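Local coordinates for protein glutaryl-CoA dehydrogenase (Mycobacterium smegmatis, PDB 3SF6) that belongs to the acyl-CoA dehydrogenase family of flavoproteins and holds dihydroflavine-adenine dinucleotide in a fold of helical domains joined by a middle beta domain, at residues A97-E102 with I265-L270; G142-C147 with V187-V192; G200-V205 with S242-G247; R274-T279 with E348-A353. All coordinates share one frame; numbering follows the deposited sequence.

Contact 1: residues A97-E102 with I265-L270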
loop_
_atom_site.group_PDB
_atom_site.type_symbol
_atom_site.label_atom_id
_atom_site.label_comp_id
_atom_site.label_asym_id
_atom_site.label_seq_id
_atom_site.Cartn_x
_atom_site.Cartn_y
_atom_site.Cartn_z
ATOM N N ALA A 97 -16.458 24.800 -8.284
ATOM C CA ALA A 97 -17.528 25.064 -7.315
ATOM C C ALA A 97 -17.762 23.881 -6.393
ATOM O O ALA A 97 -17.892 24.071 -5.169
ATOM C CB ALA A 97 -18.816 25.463 -8.031
ATOM N N CYS A 98 -17.859 22.676 -6.976
ATOM C CA CYS A 98 -18.042 21.479 -6.160
ATOM C C CYS A 98 -16.887 21.264 -5.196
ATOM O O CYS A 98 -17.081 20.867 -4.044
ATOM C CB CYS A 98 -18.204 20.253 -7.032
ATOM S SG CYS A 98 -19.768 20.175 -7.959
ATOM N N LEU A 99 -15.674 21.505 -5.670
ATOM C CA LEU A 99 -14.491 21.358 -4.804
ATOM C C LEU A 99 -14.636 22.275 -3.587
ATOM O O LEU A 99 -14.415 21.859 -2.441
ATOM C CB LEU A 99 -13.224 21.660 -5.632
ATOM C CG LEU A 99 -11.839 21.377 -5.059
ATOM C CD1 LEU A 99 -10.782 21.232 -6.191
ATOM C CD2 LEU A 99 -11.424 22.418 -4.000
ATOM N N GLU A 100 -14.974 23.550 -3.829
ATOM C CA GLU A 100 -15.157 24.486 -2.709
ATOM C C GLU A 100 -16.281 24.083 -1.760
ATOM O O GLU A 100 -16.134 24.192 -0.546
ATOM C CB GLU A 100 -15.373 25.907 -3.230
ATOM C CG GLU A 100 -14.163 26.459 -4.007
ATOM C CD GLU A 100 -12.861 26.485 -3.206
ATOM O OE1 GLU A 100 -12.877 26.651 -1.965
ATOM O OE2 GLU A 100 -11.797 26.360 -3.855
ATOM N N LEU A 101 -17.399 23.609 -2.296
ATOM C CA LEU A 101 -18.545 23.176 -1.461
ATOM C C LEU A 101 -18.153 22.028 -0.556
ATOM O O LEU A 101 -18.460 22.044 0.640
ATOM C CB LEU A 101 -19.739 22.773 -2.333
ATOM C CG LEU A 101 -20.474 23.904 -3.000
ATOM C CD1 LEU A 101 -21.437 23.386 -4.082
ATOM C CD2 LEU A 101 -21.195 24.733 -1.965
ATOM N N GLU A 102 -17.427 21.055 -1.105
ATOM C CA GLU A 102 -17.047 19.875 -0.343
ATOM C C GLU A 102 -15.932 20.150 0.666
ATOM O O GLU A 102 -15.853 19.507 1.716
ATOM C CB GLU A 102 -16.697 18.742 -1.321
ATOM C CG GLU A 102 -16.523 17.388 -0.686
ATOM C CD GLU A 102 -17.060 16.222 -1.529
ATOM O OE1 GLU A 102 -17.353 16.401 -2.738
ATOM O OE2 GLU A 102 -17.166 15.127 -0.948
ATOM N N ILE A 265 -18.309 15.028 -8.382
ATOM C CA ILE A 265 -17.607 14.331 -7.278
ATOM C C ILE A 265 -16.111 14.211 -7.534
ATOM O O ILE A 265 -15.313 14.281 -6.586
ATOM C CB ILE A 265 -18.248 12.954 -7.034
ATOM C CG1 ILE A 265 -19.595 13.140 -6.356
ATOM C CG2 ILE A 265 -17.356 12.046 -6.189
ATOM C CD1 ILE A 265 -20.517 11.990 -6.579
ATOM N N VAL A 266 -15.731 14.039 -8.792
ATOM C CA VAL A 266 -14.312 14.018 -9.167
ATOM C C VAL A 266 -13.565 15.242 -8.612
ATOM O O VAL A 266 -12.469 15.121 -8.043
ATOM C CB VAL A 266 -14.165 13.915 -10.686
ATOM C CG1 VAL A 266 -12.685 14.101 -11.088
ATOM C CG2 VAL A 266 -14.682 12.527 -11.182
ATOM N N PHE A 267 -14.196 16.416 -8.743
ATOM C CA PHE A 267 -13.674 17.645 -8.148
ATOM C C PHE A 267 -13.968 17.737 -6.639
ATOM O O PHE A 267 -13.101 18.101 -5.856
ATOM C CB PHE A 267 -14.255 18.851 -8.843
ATOM C CG PHE A 267 -13.575 19.227 -10.145
ATOM C CD1 PHE A 267 -12.605 20.185 -10.142
ATOM C CD2 PHE A 267 -13.880 18.602 -11.367
ATOM C CE1 PHE A 267 -11.998 20.581 -11.367
ATOM C CE2 PHE A 267 -13.276 18.975 -12.543
ATOM C CZ PHE A 267 -12.319 19.946 -12.534
ATOM N N GLY A 268 -15.222 17.443 -6.252
ATOM C CA GLY A 268 -15.661 17.591 -4.875
ATOM C C GLY A 268 -14.784 16.876 -3.872
ATOM O O GLY A 268 -14.378 17.468 -2.844
ATOM N N ALA A 269 -14.442 15.628 -4.158
ATOM C CA ALA A 269 -13.661 14.859 -3.197
ATOM C C ALA A 269 -12.328 15.547 -2.883
ATOM O O ALA A 269 -11.800 15.467 -1.745
ATOM C CB ALA A 269 -13.438 13.431 -3.707
ATOM N N LEU A 270 -11.767 16.224 -3.878
ATOM C CA LEU A 270 -10.495 16.949 -3.709
ATOM C C LEU A 270 -10.608 18.107 -2.737
ATOM O O LEU A 270 -9.603 18.513 -2.163
ATOM C CB LEU A 270 -9.945 17.493 -5.020
ATOM C CG LEU A 270 -9.674 16.446 -6.121
ATOM C CD1 LEU A 270 -9.348 17.159 -7.407
ATOM C CD2 LEU A 270 -8.580 15.460 -5.722
#
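The carboxylate of Glu102, whose chain lies along the backbone of Gly268, is gripped at both oxygens: OE1 by a salt bridge to Arg109 NE and OE2 by a hydrogen bond to Ser106 OG. These partners hold the group beside the second helix, to which it makes no hydrogen bond; the very short approach of OE1 to the Gly268 backbone is doubtful. Gly268, with no side chain, lets the two helices come unusually near, their axes 6.7 Å apart and crossing at -38°, with Leu99 CA only 3.9 Å from Gly268 CA. Cys98 O also lies against Gly268 CA, at 3.7 Å. Leu99 carries the apolar side. Its CB rests 3.6 Å from Phe267 O. CG, anti to the backbone N (chi1 -170°), is equally near that oxygen and sends CD1 to Leu270 CB, 4.0 Å away, and to the edge of the Phe267 ring near the ring plane. The contact thus joins helix 91-104 of the N-terminal helical domain to the long helix 252-286 of the C-terminal domain, with helix 32-49 packing on the first, helix 332-357 on the second, and helix 298-327 touching Leu99, Phe267 and Leu270.

Contact 2: residues G142-C147 with V187-V192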
loop_
_atom_site.group_PDB
_atom_site.type_symbol
_atom_site.label_atom_id
_atom_site.label_comp_id
_atom_site.label_asym_id
_atom_site.label_seq_id
_atom_site.Cartn_x
_atom_site.Cartn_y
_atom_site.Cartn_z
ATOM N N GLY A 142 -34.100 26.992 -5.386
ATOM C CA GLY A 142 -34.108 26.289 -4.134
ATOM C C GLY A 142 -35.445 26.256 -3.429
ATOM O O GLY A 142 -35.548 25.666 -2.341
ATOM N N HIS A 143 -36.467 26.865 -4.047
ATOM C CA HIS A 143 -37.778 26.834 -3.416
ATOM C C HIS A 143 -38.485 25.500 -3.504
ATOM O O HIS A 143 -39.339 25.240 -2.669
ATOM C CB HIS A 143 -38.633 27.964 -3.924
ATOM C CG HIS A 143 -38.198 29.268 -3.366
ATOM N ND1 HIS A 143 -37.184 30.006 -3.931
ATOM C CD2 HIS A 143 -38.537 29.896 -2.211
ATOM C CE1 HIS A 143 -36.979 31.083 -3.196
ATOM N NE2 HIS A 143 -37.783 31.036 -2.145
ATOM N N ARG A 144 -38.081 24.627 -4.444
ATOM C CA ARG A 144 -38.549 23.245 -4.489
ATOM C C ARG A 144 -37.309 22.348 -4.532
ATOM O O ARG A 144 -36.356 22.607 -5.287
ATOM C CB ARG A 144 -39.438 23.006 -5.701
ATOM C CG ARG A 144 -40.753 23.781 -5.680
ATOM C CD ARG A 144 -41.692 23.313 -4.599
ATOM N NE ARG A 144 -42.937 24.086 -4.592
ATOM C CZ ARG A 144 -43.204 25.055 -3.716
ATOM N NH1 ARG A 144 -42.305 25.420 -2.794
ATOM N NH2 ARG A 144 -44.379 25.701 -3.765
ATOM N N ILE A 145 -37.303 21.346 -3.666
ATOM C CA ILE A 145 -36.173 20.439 -3.517
ATOM C C ILE A 145 -36.491 19.115 -4.212
ATOM O O ILE A 145 -37.608 18.588 -4.089
ATOM C CB ILE A 145 -35.817 20.214 -2.051
ATOM C CG1 ILE A 145 -35.311 21.507 -1.431
ATOM C CG2 ILE A 145 -34.786 19.072 -1.923
ATOM C CD1 ILE A 145 -35.025 21.393 0.095
ATOM N N GLY A 146 -35.527 18.608 -4.962
ATOM C CA GLY A 146 -35.639 17.302 -5.598
ATOM C C GLY A 146 -34.808 16.206 -4.946
ATOM O O GLY A 146 -33.862 16.452 -4.183
ATOM N N CYS A 147 -35.151 14.975 -5.291
ATOM C CA CYS A 147 -34.337 13.809 -4.963
ATOM C C CYS A 147 -34.416 12.843 -6.131
ATOM O O CYS A 147 -35.236 13.033 -7.049
ATOM C CB CYS A 147 -34.782 13.153 -3.652
ATOM S SG CYS A 147 -36.421 12.393 -3.673
ATOM N N VAL A 187 -37.061 15.861 2.722
ATOM C CA VAL A 187 -37.320 17.282 2.541
ATOM C C VAL A 187 -37.683 17.611 1.071
ATOM O O VAL A 187 -37.869 18.794 0.748
ATOM C CB VAL A 187 -36.165 18.182 2.990
ATOM C CG1 VAL A 187 -35.909 18.043 4.533
ATOM C CG2 VAL A 187 -34.892 17.911 2.232
ATOM N N ALA A 188 -37.843 16.589 0.225
ATOM C CA ALA A 188 -38.064 16.807 -1.204
ATOM C C ALA A 188 -39.521 17.125 -1.491
ATOM O O ALA A 188 -40.435 16.493 -0.923
ATOM C CB ALA A 188 -37.652 15.580 -2.015
ATOM N N ASP A 189 -39.726 18.091 -2.386
ATOM C CA ASP A 189 -41.042 18.344 -3.017
ATOM C C ASP A 189 -41.371 17.430 -4.212
ATOM O O ASP A 189 -42.538 17.177 -4.540
ATOM C CB ASP A 189 -41.059 19.800 -3.483
ATOM C CG ASP A 189 -40.846 20.759 -2.333
ATOM O OD1 ASP A 189 -41.787 20.915 -1.513
ATOM O OD2 ASP A 189 -39.718 21.329 -2.193
ATOM N N VAL A 190 -40.321 16.981 -4.879
ATOM C CA VAL A 190 -40.402 16.153 -6.065
ATOM C C VAL A 190 -39.331 15.082 -6.045
ATOM O O VAL A 190 -38.188 15.322 -5.625
ATOM C CB VAL A 190 -40.350 17.014 -7.351
ATOM C CG1 VAL A 190 -38.994 17.675 -7.548
ATOM C CG2 VAL A 190 -40.744 16.207 -8.581
ATOM N N ALA A 191 -39.715 13.889 -6.476
ATOM C CA ALA A 191 -38.805 12.747 -6.548
ATOM C C ALA A 191 -38.737 12.240 -7.980
ATOM O O ALA A 191 -39.777 11.997 -8.574
ATOM C CB ALA A 191 -39.254 11.600 -5.559
ATOM N N VAL A 192 -37.531 12.124 -8.553
ATOM C CA VAL A 192 -37.389 11.497 -9.858
ATOM C C VAL A 192 -37.160 10.026 -9.575
ATOM O O VAL A 192 -36.127 9.657 -9.020
ATOM C CB VAL A 192 -36.248 12.107 -10.689
ATOM C CG1 VAL A 192 -36.035 11.293 -11.965
ATOM C CG2 VAL A 192 -36.541 13.613 -11.025
#
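Asp189 reaches across to Arg144 and Ile145, and each of its side-chain atoms meets something. CB lies 3.7 Å from Ile145 O. CG, anti to the carbonyl carbon (chi1 -59°), sits 3.5 Å from Arg144 CD, the two side chains crossing at about a right angle. At the tip the oxygens part ways. OD2 turns its anti lone pair to Ile145 N, giving a nearly straight bond of 2.8 Å (166°). OD1 lies beside Arg144 CD but 4.6 Å from Arg144 NE, beyond a salt bridge and well out of the guanidinium plane, so at most the opposite charges would be felt; no N-H points at it, and NH1 of this arginine is hydrogen-bonded to His143 O instead. The backbone of Asp189 returns the grip: its N donates to Ile145 O at 2.8 Å, and Val190 N gives that oxygen a second bond. Here the two segments settle into the parallel pairing of strands 146-149 and 190-197 in the middle beta domain, with Gly146 bridged to Val190 and Cys147 to Ala191. Val192 N carries the pairing on with a bond to Cys147 O at 2.9 Å, almost linear (175°). On the sheet face that carries Cys147 and Ala191, SG touches Ala191 CB at 3.5 Å and also packs on Ala188 CB; the cysteine side chain is about 6 Å from the bound dihydroflavine-adenine dinucleotide. Ahead of the strand, Gly142 ends the preceding helix in a Schellman motif, while Ile145 lays its CD1 against Val187 CG2 and packs on Ala68 of helix 64-73.

Contact 3: residues G200-V205 with S242-G247. With SO4 (sulfate ion), chain M.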
loop_
_atom_site.group_PDB
_atom_site.type_symbol
_atom_site.label_atom_id
_atom_site.label_comp_id
_atom_site.label_asym_id
_atom_site.label_seq_id
_atom_site.Cartn_x
_atom_site.Cartn_y
_atom_site.Cartn_z
ATOM N N GLY A 200 -39.346 -1.882 -20.302
ATOM C CA GLY A 200 -38.040 -1.424 -19.875
ATOM C C GLY A 200 -38.081 -0.392 -18.748
ATOM O O GLY A 200 -39.144 -0.082 -18.198
ATOM N N ILE A 201 -36.908 0.101 -18.386
ATOM C CA ILE A 201 -36.796 1.043 -17.276
ATOM C C ILE A 201 -37.402 2.365 -17.720
ATOM O O ILE A 201 -37.178 2.829 -18.830
ATOM C CB ILE A 201 -35.309 1.274 -16.858
ATOM C CG1 ILE A 201 -34.640 -0.042 -16.447
ATOM C CG2 ILE A 201 -35.185 2.349 -15.759
ATOM C CD1 ILE A 201 -35.368 -0.814 -15.316
ATOM N N ARG A 202 -38.174 2.986 -16.835
ATOM C CA ARG A 202 -38.753 4.307 -17.091
ATOM C C ARG A 202 -38.534 5.183 -15.850
ATOM O O ARG A 202 -38.306 4.670 -14.749
ATOM C CB ARG A 202 -40.256 4.210 -17.379
ATOM C CG ARG A 202 -40.612 3.460 -18.675
ATOM C CD ARG A 202 -40.139 4.196 -19.921
ATOM N NE ARG A 202 -40.609 3.544 -21.157
ATOM C CZ ARG A 202 -39.944 2.592 -21.796
ATOM N NH1 ARG A 202 -38.788 2.149 -21.346
ATOM N NH2 ARG A 202 -40.446 2.067 -22.925
ATOM N N GLY A 203 -38.638 6.505 -16.030
ATOM C CA GLY A 203 -38.517 7.477 -14.939
ATOM C C GLY A 203 -39.761 8.355 -14.847
ATOM O O GLY A 203 -40.404 8.631 -15.863
ATOM N N PHE A 204 -40.098 8.730 -13.622
ATOM C CA PHE A 204 -41.288 9.477 -13.295
ATOM C C PHE A 204 -40.968 10.662 -12.406
ATOM O O PHE A 204 -40.122 10.583 -11.512
ATOM C CB PHE A 204 -42.317 8.568 -12.591
ATOM C CG PHE A 204 -42.741 7.412 -13.441
ATOM C CD1 PHE A 204 -41.984 6.254 -13.482
ATOM C CD2 PHE A 204 -43.876 7.504 -14.257
ATOM C CE1 PHE A 204 -42.365 5.203 -14.312
ATOM C CE2 PHE A 204 -44.230 6.456 -15.108
ATOM C CZ PHE A 204 -43.482 5.315 -15.111
ATOM N N VAL A 205 -41.654 11.761 -12.687
ATOM C CA VAL A 205 -41.631 12.952 -11.881
ATOM C C VAL A 205 -42.758 12.803 -10.848
ATOM O O VAL A 205 -43.952 12.825 -11.194
ATOM C CB VAL A 205 -41.831 14.217 -12.774
ATOM C CG1 VAL A 205 -41.892 15.492 -11.878
ATOM C CG2 VAL A 205 -40.718 14.291 -13.876
ATOM N N SER A 242 -48.625 11.808 -17.960
ATOM C CA SER A 242 -47.853 13.027 -18.134
ATOM C C SER A 242 -46.708 13.128 -17.094
ATOM O O SER A 242 -45.875 14.006 -17.224
ATOM C CB SER A 242 -48.731 14.265 -18.060
ATOM O OG SER A 242 -49.433 14.331 -16.833
ATOM N N ALA A 243 -46.729 12.274 -16.069
ATOM C CA ALA A 243 -45.660 12.221 -15.036
ATOM C C ALA A 243 -44.437 11.463 -15.519
ATOM O O ALA A 243 -43.349 11.579 -14.934
ATOM C CB ALA A 243 -46.202 11.553 -13.704
ATOM N N ARG A 244 -44.602 10.683 -16.582
ATOM C CA ARG A 244 -43.478 9.912 -17.130
ATOM C C ARG A 244 -42.518 10.854 -17.829
ATOM O O ARG A 244 -42.945 11.772 -18.508
ATOM C CB ARG A 244 -44.010 8.840 -18.102
ATOM C CG ARG A 244 -42.942 8.003 -18.784
ATOM C CD ARG A 244 -43.578 6.970 -19.760
ATOM N NE ARG A 244 -44.593 7.561 -20.633
ATOM C CZ ARG A 244 -44.373 8.063 -21.851
ATOM N NH1 ARG A 244 -43.165 8.037 -22.398
ATOM N NH2 ARG A 244 -45.379 8.591 -22.535
ATOM N N LEU A 245 -41.218 10.625 -17.660
ATOM C CA LEU A 245 -40.201 11.361 -18.425
ATOM C C LEU A 245 -40.181 10.801 -19.841
ATOM O O LEU A 245 -39.760 9.666 -20.049
ATOM C CB LEU A 245 -38.829 11.172 -17.761
ATOM C CG LEU A 245 -38.599 11.856 -16.423
ATOM C CD1 LEU A 245 -37.250 11.288 -15.844
ATOM C CD2 LEU A 245 -38.490 13.383 -16.573
ATOM N N PRO A 246 -40.648 11.589 -20.836
ATOM C CA PRO A 246 -40.787 10.988 -22.154
ATOM C C PRO A 246 -39.488 10.547 -22.810
ATOM O O PRO A 246 -39.491 9.650 -23.644
ATOM C CB PRO A 246 -41.470 12.108 -22.983
ATOM C CG PRO A 246 -41.137 13.374 -22.256
ATOM C CD PRO A 246 -41.112 12.993 -20.809
ATOM N N GLY A 247 -38.380 11.197 -22.478
ATOM C CA GLY A 247 -37.129 10.931 -23.165
ATOM C C GLY A 247 -36.333 9.775 -22.576
ATOM O O GLY A 247 -35.368 9.318 -23.208
HETATM S S SO4 M . -33.728 -1.431 -20.355
HETATM O O1 SO4 M . -33.634 -1.797 -21.754
HETATM O O2 SO4 M . -33.925 -2.652 -19.561
HETATM O O3 SO4 M . -34.869 -0.585 -20.185
HETATM O O4 SO4 M . -32.421 -0.814 -20.011
HETATM O O HOH W 1 -39.449 7.246 -18.749
#
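Phe204 and Arg244 cross obliquely, the ring touching the root of the arginine and not its charged end: CE2 lies 3.8 Å from Arg244 CB. The Arg244 side chain leaves the backbone extended and bends at chi3 (47°), which turns the guanidinium to 81° from the phenyl plane and accompanies a salt bridge from NE to Asp241 OD1. The Phe204 ring also packs edge-to-face with Trp173. One residue along in each segment, Val205 and Leu245 meet at about a right angle, branch to branch, with Val205 CG2 3.6 Å from Leu245 CD2. The backbones carry the rest: the loop that follows strand 229-240 lies along strand 200-207, an outer strand of the small mixed sheet in the middle beta domain, and adds a single bridge, Phe204 to Arg244. Its two hydrogen bonds flank that pair. Leu245 N donates to Gly203 O at 2.8 Å and practically in line (177°), while Val205 N donates to Ala243 O, also at 2.8 Å. A water extends the pairing: it accepts from Gly203 N at 2.9 Å and lies 2.8 Å from Leu245 O, to which it can donate. Gly203 is without a side chain just where Leu245 CD1 packs over its backbone. Nearer the start of the strand, Ile201 N donates to O3 of a sulfate ion, probably from the crystallisation liquor, at 2.8 Å; Leu251 N binds the same ion.

Contact 4: residues R274-T279 with E348-A353. With EDO (1,2-ethanediol), chain O.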
loop_
_atom_site.group_PDB
_atom_site.type_symbol
_atom_site.label_atom_id
_atom_site.label_comp_id
_atom_site.label_asym_id
_atom_site.label_seq_id
_atom_site.Cartn_x
_atom_site.Cartn_y
_atom_site.Cartn_z
ATOM N N ARG A 274 -8.219 18.609 0.241
ATOM C CA ARG A 274 -7.507 19.887 0.447
ATOM C C ARG A 274 -7.640 20.420 1.859
ATOM O O ARG A 274 -6.657 20.860 2.473
ATOM C CB ARG A 274 -7.967 20.920 -0.582
ATOM C CG ARG A 274 -7.129 22.198 -0.565
ATOM C CD ARG A 274 -7.777 23.302 -1.322
ATOM N NE ARG A 274 -8.949 23.840 -0.633
ATOM C CZ ARG A 274 -9.877 24.585 -1.202
ATOM N NH1 ARG A 274 -9.789 24.926 -2.476
ATOM N NH2 ARG A 274 -10.900 25.031 -0.467
ATOM N N ASP A 275 -8.871 20.446 2.362
ATOM C CA ASP A 275 -9.140 20.969 3.689
ATOM C C ASP A 275 -8.328 20.164 4.716
ATOM O O ASP A 275 -7.710 20.730 5.622
ATOM C CB ASP A 275 -10.648 20.863 3.979
ATOM C CG ASP A 275 -11.116 21.906 4.953
ATOM O OD1 ASP A 275 -10.783 23.114 4.664
ATOM O OD2 ASP A 275 -11.904 21.601 5.908
ATOM N N CYS A 276 -8.295 18.840 4.554
ATOM C CA CYS A 276 -7.508 18.013 5.457
ATOM C C CYS A 276 -5.993 18.254 5.312
ATOM O O CYS A 276 -5.280 18.313 6.311
ATOM C CB CYS A 276 -7.812 16.539 5.228
ATOM S SG CYS A 276 -9.496 16.049 5.678
ATOM N N LEU A 277 -5.517 18.332 4.080
ATOM C CA LEU A 277 -4.088 18.566 3.826
ATOM C C LEU A 277 -3.654 19.916 4.399
ATOM O O LEU A 277 -2.627 19.990 5.089
ATOM C CB LEU A 277 -3.793 18.466 2.338
ATOM C CG LEU A 277 -2.410 18.833 1.869
ATOM C CD1 LEU A 277 -1.337 18.039 2.631
ATOM C CD2 LEU A 277 -2.305 18.564 0.358
ATOM N N GLU A 278 -4.446 20.970 4.142
ATOM C CA GLU A 278 -4.145 22.293 4.672
ATOM C C GLU A 278 -4.102 22.292 6.211
ATOM O O GLU A 278 -3.249 22.944 6.815
ATOM C CB GLU A 278 -5.190 23.311 4.210
ATOM C CG GLU A 278 -5.066 23.640 2.738
ATOM C CD GLU A 278 -6.135 24.628 2.227
ATOM O OE1 GLU A 278 -7.073 25.015 2.995
ATOM O OE2 GLU A 278 -5.979 25.020 1.046
ATOM N N THR A 279 -5.005 21.540 6.806
ATOM C CA THR A 279 -5.075 21.399 8.246
ATOM C C THR A 279 -3.776 20.748 8.763
ATOM O O THR A 279 -3.158 21.251 9.722
ATOM C CB THR A 279 -6.336 20.608 8.670
ATOM O OG1 THR A 279 -7.522 21.358 8.333
ATOM C CG2 THR A 279 -6.294 20.357 10.187
ATOM N N GLU A 348 -7.837 8.545 1.876
ATOM C CA GLU A 348 -6.511 8.256 2.400
ATOM C C GLU A 348 -5.825 9.533 2.902
ATOM O O GLU A 348 -5.157 9.516 3.959
ATOM C CB GLU A 348 -5.673 7.558 1.329
ATOM C CG GLU A 348 -4.254 7.328 1.730
ATOM C CD GLU A 348 -4.029 6.309 2.789
ATOM O OE1 GLU A 348 -4.987 5.639 3.305
ATOM O OE2 GLU A 348 -2.820 6.206 3.156
ATOM N N ILE A 349 -5.974 10.651 2.182
ATOM C CA ILE A 349 -5.447 11.915 2.667
ATOM C C ILE A 349 -6.064 12.295 4.009
ATOM O O ILE A 349 -5.359 12.702 4.954
ATOM C CB ILE A 349 -5.635 13.046 1.621
ATOM C CG1 ILE A 349 -4.653 12.852 0.461
ATOM C CG2 ILE A 349 -5.479 14.434 2.276
ATOM C CD1 ILE A 349 -5.023 13.648 -0.815
ATOM N N ALA A 350 -7.380 12.191 4.128
ATOM C CA ALA A 350 -8.037 12.517 5.387
ATOM C C ALA A 350 -7.540 11.677 6.549
ATOM O O ALA A 350 -7.252 12.200 7.642
ATOM C CB ALA A 350 -9.580 12.368 5.245
ATOM N N ARG A 351 -7.431 10.370 6.310
ATOM C CA ARG A 351 -6.939 9.432 7.324
ATOM C C ARG A 351 -5.519 9.758 7.754
ATOM O O ARG A 351 -5.201 9.793 8.955
ATOM C CB ARG A 351 -7.034 8.025 6.787
ATOM C CG ARG A 351 -8.470 7.562 6.657
ATOM C CD ARG A 351 -8.672 6.360 5.745
ATOM N NE ARG A 351 -10.063 5.861 5.808
ATOM C CZ ARG A 351 -10.551 4.891 5.043
ATOM N NH1 ARG A 351 -9.784 4.288 4.177
ATOM N NH2 ARG A 351 -11.815 4.531 5.159
ATOM N N THR A 352 -4.650 10.041 6.781
ATOM C CA THR A 352 -3.239 10.335 7.074
ATOM C C THR A 352 -3.133 11.654 7.833
ATOM O O THR A 352 -2.361 11.790 8.784
ATOM C CB THR A 352 -2.413 10.335 5.806
ATOM O OG1 THR A 352 -2.454 8.997 5.256
ATOM C CG2 THR A 352 -0.968 10.694 6.120
ATOM N N ALA A 353 -3.913 12.631 7.399
ATOM C CA ALA A 353 -3.904 13.941 8.045
ATOM C C ALA A 353 -4.290 13.810 9.519
ATOM O O ALA A 353 -3.715 14.434 10.398
ATOM C CB ALA A 353 -4.914 14.870 7.320
HETATM C C1 EDO O . -8.213 23.989 -5.635
HETATM O O1 EDO O . -7.837 24.696 -4.494
HETATM C C2 EDO O . -8.369 24.983 -6.810
HETATM O O2 EDO O . -9.472 25.870 -6.612
#
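The CB of Cys276 is directed toward the opposing helix, and the residue meets three residues there. Its SG, anti to the carbonyl carbon (chi1 -67°), touches Ala350 CB at 3.7 Å, whereas its CB sits 3.9 Å from Ala353 CB. The methyl of Ala353 also rests on the backbone, 3.6 Å from Cys276 O. Ile349 flanks the cysteine with CG2, which lies 4.3 Å from Cys276 CB and 4.4 Å from Leu277 CB. No hydrogen bond passes between the segments; the contact is apolar, built round small residues, with the axes 8.6 Å apart and inclined by 24°. One shell outward, the segment 274-279 is laced by its own polar groups. Asp275 O accepts from Thr279 N and, at 2.8 Å, from Thr279 OG1, the two donors arriving from opposite faces of the carbonyl plane. The carboxylate of Asp275 is tied to Lys50 NZ and His371 NE2. Arg274 takes no part in the apolar contact; its chain bends at chi3, and NH1 forms a salt bridge with Glu100 OE2 of helix 91-104. NH1 also donates, at 2.8 Å, to O1 of a 1,2-ethanediol, which lies at the guanidinium edge in its plane. The diol is probably from the crystallisation liquor. Helices 252-286 and 332-357 belong to the bundle of the C-terminal domain, and the two segments run nearly the same way, helix 298-327 lying between them in the chain. That helix packs on Leu277 and Thr352, and helix 368-380 packs on Cys276 and Ala350.

From the N terminus, helix 91-104 opens contact 1, which closes only when helix 252-286 arrives, so the whole middle beta domain lies within this loop. Nested inside it, contact 2 opens after helix 129-140 and closes at strand 190-197; contact 3, also nested, follows in series, running from strand 200-207 to the segment before helix 252-286. Contacts 2 and 3 share a sheet and touch, Val190 CG2 meeting Val205 CG1 at 3.6 Å. Contact 4 opens on helix 252-286 once contact 1 has closed, and closes on helix 332-357, within the C-terminal domain. Contacts 1 and 4 are fastened together by the Glu100 OE2 to Arg274 NH1 salt bridge, 2.8 Å long.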